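Carbohydrate binding family 6 (Clostridium thermocellum, PDB 5A8C) hydrolyses terminal alpha-L-arabinofuranosyl residues from arabinose-containing polysaccharides, as a family 43 glycoside hydrolase built on a five-bladed beta-propeller. Local coordinates at residues 43-48 with 106-111; 113-118 with 134-139; 73-78 with 83-88; 167-172 with 215-220. All coordinates share one frame; numbering follows the deposited sequence.

Overall arrangement
The family 43 catalytic domain is a five-bladed beta-propeller, and the four contacts sample the inside of its blades and the joints between them. Contact 3 comes first to closure, pairing strands 70-76 and 83-90 within one four-stranded blade. Contact 1 joins the opposite edge strand of that sheet, 36-45, to strand 104-109 of the next blade. Contact 2 follows, covering strand 112-118 of that second blade with the loop 134-139; its centre lies about 13 Å from that of contact 1 and about 16 Å from that of contact 3. Contact 4, its centre about 15 Å from that of contact 1 and about 26 Å from that of contact 3, bridges two later blades. Neighbouring blades are thus joined by side chains as different as apolar groups, tyrosines and a lysine.

Contact 1: 43-48 with 106-111; sequences VVYNGR and IVYRNN
Tyr45 turns the edge of its ring toward the face of Tyr108 in a T-shaped pair, with centroids 5.0 Å apart and planes inclined at 64°. Tyr45 CD1 and CE1 do the touching: CD1 lies over one face of the Tyr108 ring, offset toward the rim, while CE1 comes to 3.6 Å from Tyr108 OH, which sits in turn near the plane of the Tyr45 ring. With CG anti to the backbone N (chi1 169°), the Tyr45 ring is carried across to Tyr108, and the two side chains lean over each other at an oblique angle.

The hydroxyls are tied together indirectly. Tyr108 OH donates 2.7 Å to Asn111 OD1, in the carbonyl plane and on a lone pair; the same oxygen accepts from a water that also lies 2.5 Å from Tyr45 OH, in the plane of that ring. Deeper in, Val43 divides its branches between two partners: CG1 packs 3.8 Å from Ile106 CG1, and CG2 reaches 4.0 Å from Tyr108 CB. Val43 crosses both side chains at about a right angle.

The short strand segments 43-45 and 106-109 run at 34° to each other, 7.4 Å apart at closest approach, so side chains rather than backbone bonds join the two blades. Phe113 of strand 112-118 stacks on Tyr108 and meets Tyr45 edge-to-face, while Tyr52 of strand 48-56 touches both Val43 and Ile106.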
loop_
_atom_site.group_PDB
_atom_site.type_symbol
_atom_site.label_atom_id
_atom_site.label_comp_id
_atom_site.label_asym_id
_atom_site.label_seq_id
_atom_site.Cartn_x
_atom_site.Cartn_y
_atom_site.Cartn_z
ATOM N N VAL A 43 4.906 -7.445 4.891
ATOM C CA VAL A 43 4.587 -8.839 5.133
ATOM C C VAL A 43 5.579 -9.409 6.121
ATOM O O VAL A 43 6.751 -8.997 6.154
ATOM C CB VAL A 43 4.545 -9.671 3.819
ATOM C CG1 VAL A 43 5.934 -9.988 3.294
ATOM C CG2 VAL A 43 3.754 -10.949 3.975
ATOM N N VAL A 44 5.140 -10.391 6.879
ATOM C CA VAL A 44 6.003 -11.113 7.814
ATOM C C VAL A 44 6.361 -12.465 7.200
ATOM O O VAL A 44 5.478 -13.183 6.681
ATOM C CB VAL A 44 5.285 -11.300 9.164
ATOM C CG1 VAL A 44 6.124 -12.118 10.119
ATOM C CG2 VAL A 44 4.979 -9.935 9.756
ATOM N N TYR A 45 7.638 -12.806 7.239
ATOM C CA TYR A 45 8.110 -14.063 6.691
ATOM C C TYR A 45 9.338 -14.482 7.472
ATOM O O TYR A 45 10.293 -13.710 7.610
ATOM C CB TYR A 45 8.444 -13.931 5.193
ATOM C CG TYR A 45 9.165 -15.088 4.594
ATOM C CD1 TYR A 45 8.546 -16.298 4.381
ATOM C CD2 TYR A 45 10.500 -14.990 4.247
ATOM C CE1 TYR A 45 9.228 -17.356 3.806
ATOM C CE2 TYR A 45 11.178 -16.028 3.669
ATOM C CZ TYR A 45 10.554 -17.213 3.462
ATOM O OH TYR A 45 11.234 -18.222 2.862
ATOM N N ASN A 46 9.343 -15.730 7.944
ATOM C CA ASN A 46 10.492 -16.315 8.647
ATOM C C ASN A 46 11.060 -15.426 9.720
ATOM O O ASN A 46 12.272 -15.247 9.844
ATOM C CB ASN A 46 11.479 -16.814 7.606
ATOM C CG ASN A 46 11.121 -18.237 7.103
ATOM O OD1 ASN A 46 10.092 -18.819 7.490
ATOM N ND2 ASN A 46 11.891 -18.735 6.161
ATOM N N GLY A 47 10.163 -14.835 10.496
ATOM C CA GLY A 47 10.534 -14.067 11.642
ATOM C C GLY A 47 10.914 -12.627 11.368
ATOM O O GLY A 47 11.240 -11.935 12.321
ATOM N N ARG A 48 10.898 -12.204 10.103
ATOM C CA ARG A 48 11.256 -10.847 9.729
ATOM C C ARG A 48 10.030 -10.114 9.217
ATOM O O ARG A 48 9.131 -10.683 8.587
ATOM C CB ARG A 48 12.307 -10.860 8.617
ATOM C CG ARG A 48 13.632 -11.486 9.047
ATOM C CD ARG A 48 14.703 -11.357 7.981
ATOM N NE ARG A 48 15.185 -10.004 7.851
ATOM C CZ ARG A 48 16.110 -9.465 8.644
ATOM N NH1 ARG A 48 16.666 -10.116 9.651
ATOM N NH2 ARG A 48 16.432 -8.209 8.418
ATOM N N ILE A 106 1.935 -6.548 -1.107
ATOM C CA ILE A 106 2.677 -7.803 -0.986
ATOM C C ILE A 106 1.793 -8.852 -0.289
ATOM O O ILE A 106 1.162 -8.558 0.744
ATOM C CB ILE A 106 3.994 -7.569 -0.201
ATOM C CG1 ILE A 106 4.845 -8.841 -0.137
ATOM C CG2 ILE A 106 3.772 -6.960 1.172
ATOM C CD1 ILE A 106 5.425 -9.300 -1.432
ATOM N N VAL A 107 1.872 -10.067 -0.794
ATOM C CA VAL A 107 1.186 -11.228 -0.191
ATOM C C VAL A 107 2.155 -12.407 -0.263
ATOM O O VAL A 107 2.781 -12.652 -1.288
ATOM C CB VAL A 107 -0.126 -11.569 -0.938
ATOM C CG1 VAL A 107 -0.790 -12.762 -0.301
ATOM C CG2 VAL A 107 -1.054 -10.391 -0.927
ATOM N N TYR A 108 2.207 -13.174 0.846
ATOM C CA TYR A 108 2.908 -14.464 0.900
ATOM C C TYR A 108 1.855 -15.581 0.832
ATOM O O TYR A 108 0.999 -15.648 1.700
ATOM C CB TYR A 108 3.738 -14.536 2.175
ATOM C CG TYR A 108 4.436 -15.851 2.431
ATOM C CD1 TYR A 108 5.320 -16.404 1.512
ATOM C CD2 TYR A 108 4.236 -16.559 3.623
ATOM C CE1 TYR A 108 5.995 -17.598 1.754
ATOM C CE2 TYR A 108 4.894 -17.753 3.854
ATOM C CZ TYR A 108 5.766 -18.271 2.927
ATOM O OH TYR A 108 6.385 -19.469 3.203
ATOM N N ARG A 109 1.901 -16.357 -0.251
ATOM C CA ARG A 109 0.905 -17.438 -0.427
ATOM C C ARG A 109 1.552 -18.521 -1.230
ATOM O O ARG A 109 2.380 -18.223 -2.113
ATOM C CB ARG A 109 -0.343 -16.921 -1.158
ATOM C CG ARG A 109 -1.519 -17.891 -1.071
ATOM C CD ARG A 109 -2.739 -17.423 -1.767
ATOM N NE ARG A 109 -3.854 -18.287 -1.429
ATOM C CZ ARG A 109 -5.096 -18.149 -1.876
ATOM N NH1 ARG A 109 -5.406 -17.197 -2.709
ATOM N NH2 ARG A 109 -6.022 -19.004 -1.470
ATOM N N ASN A 110 1.201 -19.780 -1.004
ATOM C CA ASN A 110 1.755 -20.852 -1.850
ATOM C C ASN A 110 3.254 -20.916 -1.749
ATOM O O ASN A 110 3.886 -21.396 -2.681
ATOM C CB ASN A 110 1.360 -20.697 -3.365
ATOM C CG ASN A 110 -0.123 -20.402 -3.589
ATOM O OD1 ASN A 110 -0.968 -21.037 -2.923
ATOM N ND2 ASN A 110 -0.448 -19.453 -4.521
ATOM N N ASN A 111 3.820 -20.465 -0.648
ATOM C CA ASN A 111 5.247 -20.388 -0.470
ATOM C C ASN A 111 5.932 -19.543 -1.560
ATOM O O ASN A 111 7.126 -19.735 -1.866
ATOM C CB ASN A 111 5.903 -21.750 -0.381
ATOM C CG ASN A 111 7.250 -21.716 0.271
ATOM O OD1 ASN A 111 7.509 -20.932 1.195
ATOM N ND2 ASN A 111 8.097 -22.570 -0.178
HETATM O O HOH W 1 10.217 -20.271 1.905
#

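Contact 2: 113-118 with 134-139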
loop_
_atom_site.group_PDB
_atom_site.type_symbol
_atom_site.label_atom_id
_atom_site.label_comp_id
_atom_site.label_asym_id
_atom_site.label_seq_id
_atom_site.Cartn_x
_atom_site.Cartn_y
_atom_site.Cartn_z
ATOM N N PHE A 113 5.894 -15.181 -3.192
ATOM C CA PHE A 113 5.640 -13.793 -2.901
ATOM C C PHE A 113 5.049 -13.127 -4.143
ATOM O O PHE A 113 5.596 -13.246 -5.239
ATOM C CB PHE A 113 6.942 -13.081 -2.504
ATOM C CG PHE A 113 7.533 -13.659 -1.231
ATOM C CD1 PHE A 113 8.312 -14.797 -1.302
ATOM C CD2 PHE A 113 7.194 -13.137 -0.022
ATOM C CE1 PHE A 113 8.780 -15.413 -0.141
ATOM C CE2 PHE A 113 7.677 -13.738 1.161
ATOM C CZ PHE A 113 8.452 -14.894 1.062
ATOM N N TYR A 114 3.915 -12.459 -3.923
ATOM C CA TYR A 114 3.170 -11.799 -4.988
ATOM C C TYR A 114 3.152 -10.318 -4.688
ATOM O O TYR A 114 2.706 -9.897 -3.604
ATOM C CB TYR A 114 1.716 -12.345 -5.049
ATOM C CG TYR A 114 1.718 -13.808 -5.337
ATOM C CD1 TYR A 114 1.765 -14.270 -6.657
ATOM C CD2 TYR A 114 1.698 -14.763 -4.322
ATOM C CE1 TYR A 114 1.848 -15.614 -6.936
ATOM C CE2 TYR A 114 1.761 -16.114 -4.605
ATOM C CZ TYR A 114 1.795 -16.538 -5.920
ATOM O OH TYR A 114 1.814 -17.894 -6.144
ATOM N N LEU A 115 3.700 -9.536 -5.607
ATOM C CA LEU A 115 3.900 -8.107 -5.475
ATOM C C LEU A 115 3.071 -7.419 -6.553
ATOM O O LEU A 115 3.413 -7.468 -7.719
ATOM C CB LEU A 115 5.395 -7.831 -5.637
ATOM C CG LEU A 115 5.871 -6.418 -5.410
ATOM C CD1 LEU A 115 5.710 -6.014 -3.937
ATOM C CD2 LEU A 115 7.368 -6.303 -5.777
ATOM N N TYR A 116 1.983 -6.810 -6.134
ATOM C CA TYR A 116 1.070 -6.125 -7.066
ATOM C C TYR A 116 1.468 -4.674 -7.153
ATOM O O TYR A 116 1.982 -4.116 -6.164
ATOM C CB TYR A 116 -0.396 -6.279 -6.584
ATOM C CG TYR A 116 -0.775 -7.711 -6.449
ATOM C CD1 TYR A 116 -0.556 -8.417 -5.278
ATOM C CD2 TYR A 116 -1.386 -8.382 -7.519
ATOM C CE1 TYR A 116 -0.848 -9.771 -5.166
ATOM C CE2 TYR A 116 -1.704 -9.725 -7.403
ATOM C CZ TYR A 116 -1.439 -10.417 -6.257
ATOM O OH TYR A 116 -1.699 -11.747 -6.125
ATOM N N TYR A 117 1.266 -4.040 -8.296
ATOM C CA TYR A 117 1.766 -2.689 -8.496
ATOM C C TYR A 117 0.933 -1.985 -9.523
ATOM O O TYR A 117 0.312 -2.581 -10.412
ATOM C CB TYR A 117 3.245 -2.732 -8.967
ATOM C CG TYR A 117 3.462 -3.446 -10.283
ATOM C CD1 TYR A 117 3.617 -4.827 -10.341
ATOM C CD2 TYR A 117 3.545 -2.731 -11.474
ATOM C CE1 TYR A 117 3.792 -5.481 -11.564
ATOM C CE2 TYR A 117 3.732 -3.375 -12.683
ATOM C CZ TYR A 117 3.859 -4.749 -12.749
ATOM O OH TYR A 117 4.102 -5.324 -13.968
ATOM N N GLY A 118 0.888 -0.643 -9.417
ATOM C CA GLY A 118 0.161 0.164 -10.405
ATOM C C GLY A 118 1.089 0.710 -11.450
ATOM O O GLY A 118 2.068 1.416 -11.131
ATOM N N GLY A 134 13.304 -11.053 -4.095
ATOM C CA GLY A 134 13.334 -11.098 -5.537
ATOM C C GLY A 134 14.464 -11.922 -6.072
ATOM O O GLY A 134 15.095 -12.691 -5.340
ATOM N N PRO A 135 14.754 -11.778 -7.335
ATOM C CA PRO A 135 14.095 -10.916 -8.296
ATOM C C PRO A 135 12.607 -11.195 -8.466
ATOM O O PRO A 135 12.247 -12.393 -8.443
ATOM C CB PRO A 135 14.829 -11.328 -9.598
ATOM C CG PRO A 135 16.101 -11.966 -9.150
ATOM C CD PRO A 135 15.748 -12.683 -7.936
ATOM N N PHE A 136 11.765 -10.156 -8.531
ATOM C CA PHE A 136 10.380 -10.336 -8.898
ATOM C C PHE A 136 10.207 -10.177 -10.368
ATOM O O PHE A 136 10.761 -9.265 -10.979
ATOM C CB PHE A 136 9.503 -9.337 -8.157
ATOM C CG PHE A 136 9.318 -9.611 -6.670
ATOM C CD1 PHE A 136 10.253 -9.254 -5.716
ATOM C CD2 PHE A 136 8.174 -10.266 -6.237
ATOM C CE1 PHE A 136 10.057 -9.517 -4.396
ATOM C CE2 PHE A 136 7.961 -10.529 -4.903
ATOM C CZ PHE A 136 8.914 -10.166 -3.967
ATOM N N LYS A 137 9.353 -11.027 -10.978
ATOM C CA LYS A 137 9.090 -10.984 -12.408
ATOM C C LYS A 137 7.599 -11.083 -12.635
ATOM O O LYS A 137 6.924 -11.949 -12.057
ATOM C CB LYS A 137 9.795 -12.116 -13.144
ATOM C CG LYS A 137 11.318 -12.068 -13.117
ATOM C CD LYS A 137 11.871 -10.928 -13.937
ATOM C CE LYS A 137 13.388 -10.937 -13.995
ATOM N NZ LYS A 137 13.872 -9.867 -14.911
ATOM N N ASP A 138 7.060 -10.218 -13.491
ATOM C CA ASP A 138 5.646 -10.284 -13.874
ATOM C C ASP A 138 5.498 -11.301 -14.992
ATOM O O ASP A 138 6.121 -11.152 -16.038
ATOM C CB ASP A 138 5.152 -8.884 -14.267
ATOM C CG ASP A 138 3.706 -8.834 -14.716
ATOM O OD1 ASP A 138 3.161 -9.847 -15.144
ATOM O OD2 ASP A 138 3.103 -7.719 -14.531
ATOM N N PRO A 139 4.743 -12.382 -14.750
ATOM C CA PRO A 139 4.641 -13.473 -15.755
ATOM C C PRO A 139 3.682 -13.195 -16.884
ATOM O O PRO A 139 3.620 -14.011 -17.804
ATOM C CB PRO A 139 4.135 -14.629 -14.915
ATOM C CG PRO A 139 3.223 -13.958 -13.891
ATOM C CD PRO A 139 3.930 -12.648 -13.550
#
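Phe136 projects from the loop after strand 124-129 onto strand 112-118, the middle strand of the antiparallel sheet 104-109, 112-118, 124-129, one blade of the beta-propeller. From CB the side chain leads to CG, anti to its own carbonyl carbon (chi1 -72°), and there the ring first meets Leu115: CD2 of the leucine lies 3.9 Å from Phe136 CG. Leu115 CD2 stands over the Phe136 ring face in a CH-pi contact, 4.0 Å from the centroid and 13° off the normal. On one flank of the ring, Phe136 CD2 packs 3.7 Å from Leu115 CB. Farther out, Phe136 CE2 reaches Phe113, lying 3.6 Å from its CB, with the Phe113 carbonyl oxygen near the plane at the ring edge. CZ, at the tip, also rests against Phe113 CB. The ring therefore spans two alternate residues whose side chains start out toward the loop, Leu115 under a face and Phe113 beside the outer edge. Val88 and Phe89 of strand 83-90 touch it as well, bringing the preceding blade into the same apolar cluster.

Two residues farther along each segment, a polar link follows. Tyr117 and Asp138 are both buried and cross at about a right angle, their ring and carboxylate planes 79° apart. Asp138 OD2 accepts from Trp97 NE1 and OD1 from Leu140 N, so the buried carboxylate is held through both oxygens. A further donor to Asp138 OD2 is Tyr117 OH, at 2.7 Å, meeting the anti lone pair, the one away from OD1.

Contact 3: 73-78 with 83-88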
loop_
_atom_site.group_PDB
_atom_site.type_symbol
_atom_site.label_atom_id
_atom_site.label_comp_id
_atom_site.label_asym_id
_atom_site.label_seq_id
_atom_site.Cartn_x
_atom_site.Cartn_y
_atom_site.Cartn_z
ATOM N N CYS A 73 12.845 -2.664 -1.047
ATOM C CA CYS A 73 12.466 -3.535 0.074
ATOM C C CYS A 73 13.502 -3.373 1.176
ATOM O O CYS A 73 14.729 -3.422 0.921
ATOM C CB CYS A 73 12.449 -4.986 -0.375
ATOM S SG CYS A 73 12.108 -6.201 0.869
ATOM N N ILE A 74 13.020 -3.224 2.415
ATOM C CA ILE A 74 13.852 -3.241 3.639
ATOM C C ILE A 74 13.228 -4.260 4.587
ATOM O O ILE A 74 12.049 -4.570 4.501
ATOM C CB ILE A 74 13.980 -1.833 4.254
ATOM C CG1 ILE A 74 12.673 -1.324 4.839
ATOM C CG2 ILE A 74 14.582 -0.862 3.269
ATOM C CD1 ILE A 74 12.779 -0.003 5.566
ATOM N N SER A 75 14.018 -4.742 5.551
ATOM C CA SER A 75 13.451 -5.671 6.518
ATOM C C SER A 75 14.159 -5.598 7.827
ATOM O O SER A 75 15.280 -5.099 7.972
ATOM C CB SER A 75 13.466 -7.131 6.027
ATOM O OG SER A 75 14.785 -7.687 6.096
ATOM N N THR A 76 13.515 -6.203 8.831
ATOM C CA THR A 76 14.066 -6.272 10.175
ATOM C C THR A 76 13.617 -7.541 10.866
ATOM O O THR A 76 12.552 -8.054 10.601
ATOM C CB THR A 76 13.610 -5.063 10.994
ATOM O OG1 THR A 76 14.361 -4.994 12.228
ATOM C CG2 THR A 76 12.117 -5.066 11.311
ATOM N N ASP A 77 14.435 -7.988 11.827
ATOM C CA ASP A 77 13.993 -9.009 12.780
ATOM C C ASP A 77 13.873 -8.502 14.185
ATOM O O ASP A 77 13.579 -9.293 15.071
ATOM C CB ASP A 77 14.826 -10.300 12.768
ATOM C CG ASP A 77 16.155 -10.165 13.375
ATOM O OD1 ASP A 77 16.503 -9.050 13.786
ATOM O OD2 ASP A 77 16.824 -11.234 13.482
ATOM N N ASP A 78 14.068 -7.218 14.395
ATOM C CA ASP A 78 14.121 -6.675 15.741
ATOM C C ASP A 78 13.524 -5.299 15.893
ATOM O O ASP A 78 13.512 -4.756 17.003
ATOM C CB ASP A 78 15.564 -6.700 16.338
ATOM C CG ASP A 78 16.527 -5.787 15.648
ATOM O OD1 ASP A 78 16.163 -5.101 14.673
ATOM O OD2 ASP A 78 17.683 -5.736 16.088
ATOM N N THR A 83 17.669 -3.812 7.324
ATOM C CA THR A 83 18.513 -4.208 6.216
ATOM C C THR A 83 17.939 -3.713 4.918
ATOM O O THR A 83 16.740 -3.845 4.658
ATOM C CB THR A 83 18.629 -5.738 6.171
ATOM O OG1 THR A 83 19.161 -6.185 7.427
ATOM C CG2 THR A 83 19.477 -6.207 5.042
ATOM N N ASP A 84 18.778 -3.117 4.088
ATOM C CA ASP A 84 18.412 -2.639 2.763
ATOM C C ASP A 84 18.571 -3.743 1.779
ATOM O O ASP A 84 19.681 -4.201 1.523
ATOM C CB ASP A 84 19.329 -1.468 2.442
ATOM C CG ASP A 84 19.041 -0.787 1.123
ATOM O OD1 ASP A 84 18.072 -1.151 0.427
ATOM O OD2 ASP A 84 19.792 0.181 0.800
ATOM N N HIS A 85 17.460 -4.175 1.146
ATOM C CA HIS A 85 17.502 -5.197 0.112
ATOM C C HIS A 85 17.517 -4.634 -1.295
ATOM O O HIS A 85 17.402 -5.392 -2.279
ATOM C CB HIS A 85 16.362 -6.178 0.287
ATOM C CG HIS A 85 16.337 -6.834 1.628
ATOM N ND1 HIS A 85 17.316 -7.699 2.058
ATOM C CD2 HIS A 85 15.484 -6.717 2.660
ATOM C CE1 HIS A 85 16.992 -8.128 3.267
ATOM N NE2 HIS A 85 15.900 -7.539 3.680
ATOM N N GLY A 86 17.632 -3.297 -1.441
ATOM C CA GLY A 86 17.674 -2.688 -2.743
ATOM C C GLY A 86 16.313 -2.645 -3.412
ATOM O O GLY A 86 15.257 -2.756 -2.745
ATOM N N GLU A 87 16.321 -2.458 -4.708
ATOM C CA GLU A 87 15.126 -2.454 -5.499
ATOM C C GLU A 87 14.922 -3.848 -6.041
ATOM O O GLU A 87 15.720 -4.355 -6.787
ATOM C CB GLU A 87 15.128 -1.354 -6.560
ATOM C CG GLU A 87 14.744 0.036 -6.014
ATOM C CD GLU A 87 15.783 0.584 -5.075
ATOM O OE1 GLU A 87 16.907 0.859 -5.557
ATOM O OE2 GLU A 87 15.501 0.769 -3.892
ATOM N N VAL A 88 13.799 -4.465 -5.664
ATOM C CA VAL A 88 13.502 -5.868 -5.903
ATOM C C VAL A 88 12.612 -6.120 -7.111
ATOM O O VAL A 88 12.465 -7.259 -7.508
ATOM C CB VAL A 88 12.885 -6.513 -4.630
ATOM C CG1 VAL A 88 13.850 -6.418 -3.467
ATOM C CG2 VAL A 88 11.516 -5.887 -4.290
#
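This is an antiparallel strand pairing at the outer side of a four-stranded propeller blade, made within the hairpin of strands 70-76 and 83-90. Ser75 and Thr83 form a hydrogen-bonded pair: Thr83 N donates to Ser75 O at 2.8 Å, and Ser75 N donates back to Thr83 O. Ile74 and Asp84 are the adjoining non-hydrogen-bonded pair, where Ile74 CA makes a CA-H...O contact with Thr83 O. Beyond it, His85 N donates to Cys73 O at 2.8 Å, whereas Cys73 N donates to Gly86 O at 3.0 Å, almost in line with that carbonyl.

Side chains reinforce the pairing on the face that carries Ser75 and Thr83. His85 extends along the strands until NE2 lies 2.7 Å from Ser75 OG, a hydrogen bond in which either atom could be the donor. The serine oxygen sits between its backbone N and carbonyl carbon (chi1 75°) and meets the imidazole at its edge, near the ring plane; Arg48 NH2 binds the same oxygen. Cys73 SG approaches the His85 ring obliquely, while Cys73 CB packs 3.7 Å from Val88 CG1.

Asp84 lies on the Ile74 face. Its OD1 accepts from Gly86 N at 2.9 Å, closing an Asx turn, and OD2 forms a salt bridge with Arg35. Thr76 OG1 accepts from Asp78 N in an ST turn where the first strand gives way to the connecting loop. Strand 83-90 is the fourth and last in the order of this sheet, the up-and-down antiparallel topology typical of a beta-propeller blade.

Contact 4: 167-172 with 215-220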
loop_
_atom_site.group_PDB
_atom_site.type_symbol
_atom_site.label_atom_id
_atom_site.label_comp_id
_atom_site.label_asym_id
_atom_site.label_seq_id
_atom_site.Cartn_x
_atom_site.Cartn_y
_atom_site.Cartn_z
ATOM N N VAL A 167 -6.148 -12.172 1.534
ATOM C CA VAL A 167 -6.573 -13.568 1.420
ATOM C C VAL A 167 -7.435 -13.896 2.644
ATOM O O VAL A 167 -6.939 -13.802 3.755
ATOM C CB VAL A 167 -5.379 -14.531 1.278
ATOM C CG1 VAL A 167 -5.869 -15.958 1.117
ATOM C CG2 VAL A 167 -4.471 -14.130 0.141
ATOM N N ASP A 168 -8.691 -14.254 2.404
ATOM C CA ASP A 168 -9.632 -14.499 3.509
ATOM C C ASP A 168 -9.483 -15.931 4.053
ATOM O O ASP A 168 -8.790 -16.796 3.497
ATOM C CB ASP A 168 -11.030 -14.220 3.026
ATOM C CG ASP A 168 -12.006 -13.783 4.119
ATOM O OD1 ASP A 168 -11.643 -13.769 5.298
ATOM O OD2 ASP A 168 -13.162 -13.486 3.703
ATOM N N ASP A 169 -10.168 -16.161 5.176
ATOM C CA ASP A 169 -10.151 -17.424 5.865
ATOM C C ASP A 169 -10.635 -18.594 5.036
ATOM O O ASP A 169 -10.201 -19.723 5.215
ATOM C CB ASP A 169 -11.086 -17.357 7.108
ATOM C CG ASP A 169 -10.591 -16.481 8.205
ATOM O OD1 ASP A 169 -9.380 -16.433 8.492
ATOM O OD2 ASP A 169 -11.454 -15.888 8.921
ATOM N N ASP A 170 -11.584 -18.326 4.132
ATOM C CA ASP A 170 -12.159 -19.296 3.204
ATOM C C ASP A 170 -11.279 -19.583 2.032
ATOM O O ASP A 170 -11.655 -20.359 1.146
ATOM C CB ASP A 170 -13.549 -18.817 2.713
ATOM C CG ASP A 170 -13.520 -17.500 1.954
ATOM O OD1 ASP A 170 -12.464 -16.932 1.725
ATOM O OD2 ASP A 170 -14.627 -17.031 1.575
ATOM N N GLY A 171 -10.088 -18.959 1.961
ATOM C CA GLY A 171 -9.184 -19.175 0.864
ATOM C C GLY A 171 -9.439 -18.311 -0.349
ATOM O O GLY A 171 -8.725 -18.480 -1.346
ATOM N N GLN A 172 -10.357 -17.358 -0.257
ATOM C CA GLN A 172 -10.598 -16.450 -1.384
ATOM C C GLN A 172 -9.712 -15.211 -1.232
ATOM O O GLN A 172 -9.801 -14.496 -0.238
ATOM C CB GLN A 172 -12.076 -16.027 -1.446
ATOM C CG GLN A 172 -12.382 -15.164 -2.672
ATOM C CD GLN A 172 -12.139 -15.907 -3.939
ATOM O OE1 GLN A 172 -12.897 -16.864 -4.235
ATOM N NE2 GLN A 172 -11.135 -15.532 -4.702
ATOM N N MET A 215 -7.095 -3.685 2.863
ATOM C CA MET A 215 -7.943 -4.582 3.629
ATOM C C MET A 215 -7.127 -5.424 4.584
ATOM O O MET A 215 -6.110 -6.002 4.179
ATOM C CB MET A 215 -8.713 -5.483 2.662
ATOM C CG MET A 215 -9.591 -6.561 3.303
ATOM S SD MET A 215 -10.776 -5.981 4.518
ATOM C CE MET A 215 -11.703 -4.775 3.543
ATOM N N HIS A 216 -7.628 -5.568 5.803
ATOM C CA HIS A 216 -7.113 -6.583 6.745
ATOM C C HIS A 216 -8.258 -7.060 7.581
ATOM O O HIS A 216 -9.307 -6.399 7.684
ATOM C CB HIS A 216 -5.923 -6.098 7.571
ATOM C CG HIS A 216 -6.290 -5.263 8.743
ATOM N ND1 HIS A 216 -6.563 -3.910 8.689
ATOM C CD2 HIS A 216 -6.392 -5.652 10.051
ATOM C CE1 HIS A 216 -6.826 -3.521 9.933
ATOM N NE2 HIS A 216 -6.745 -4.550 10.758
ATOM N N LYS A 217 -8.088 -8.217 8.206
ATOM C CA LYS A 217 -9.113 -8.828 9.027
ATOM C C LYS A 217 -8.573 -9.042 10.413
ATOM O O LYS A 217 -7.412 -9.406 10.592
ATOM C CB LYS A 217 -9.598 -10.164 8.402
ATOM C CG LYS A 217 -10.851 -10.772 9.006
ATOM C CD LYS A 217 -11.246 -12.032 8.273
ATOM C CE LYS A 217 -12.591 -12.562 8.716
ATOM N NZ LYS A 217 -12.974 -13.788 7.954
ATOM N N TYR A 218 -9.405 -8.823 11.426
ATOM C CA TYR A 218 -8.998 -9.054 12.802
ATOM C C TYR A 218 -10.222 -9.358 13.639
ATOM O O TYR A 218 -11.214 -8.617 13.593
ATOM C CB TYR A 218 -8.286 -7.820 13.391
ATOM C CG TYR A 218 -8.028 -7.906 14.836
ATOM C CD1 TYR A 218 -7.102 -8.833 15.345
ATOM C CD2 TYR A 218 -8.666 -7.058 15.725
ATOM C CE1 TYR A 218 -6.850 -8.927 16.696
ATOM C CE2 TYR A 218 -8.380 -7.112 17.107
ATOM C CZ TYR A 218 -7.472 -8.051 17.533
ATOM O OH TYR A 218 -7.192 -8.124 18.910
ATOM N N ASN A 219 -10.179 -10.466 14.379
ATOM C CA ASN A 219 -11.240 -10.858 15.292
ATOM C C ASN A 219 -12.617 -10.797 14.677
ATOM O O ASN A 219 -13.557 -10.267 15.273
ATOM C CB ASN A 219 -11.180 -10.023 16.586
ATOM C CG ASN A 219 -11.892 -10.674 17.750
ATOM O OD1 ASN A 219 -11.988 -11.905 17.840
ATOM N ND2 ASN A 219 -12.410 -9.850 18.655
ATOM N N GLY A 220 -12.736 -11.335 13.475
ATOM C CA GLY A 220 -14.050 -11.446 12.820
ATOM C C GLY A 220 -14.551 -10.252 12.089
ATOM O O GLY A 220 -15.662 -10.288 11.545
#
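A salt-bridge network joins two blades of the beta-propeller, linking the turn between strands 164-167 and 173-178 to strand 212-218. Lys217 reaches across from the strand with its chain fully extended, CG anti to the backbone N (chi1 -168°), and places its ammonium group between two successive aspartates. Lys217 NZ forms salt bridges with Asp168 OD1 (3.0 Å) and Asp169 OD2 (2.8 Å). The approaches differ: Asp168 OD1 offers its syn lone pair, on the side of OD2, whereas Asp169 OD2 is met from above the carboxylate plane, 50° out of it. The lysine crosses Asp168 at about a right angle.

Tyr222 of strand 221-228 completes the cluster, its hydroxyl bonding both Lys217 NZ and Asp168 OD2, so the buried Asp168 carboxylate is held at each oxygen. The positive charge nearby would be expected to keep it ionised.

The turn itself is a type I beta turn from Asp168 to Gly171, closed by Gly171 N to Asp168 O at 3.0 Å. Farther round, Asp170 OD1 accepts from Gln172 N in an Asx turn. Asp168 OD1 takes a second donor besides the lysine: Asp169 N, at 2.8 Å and 41° out of the carboxylate plane.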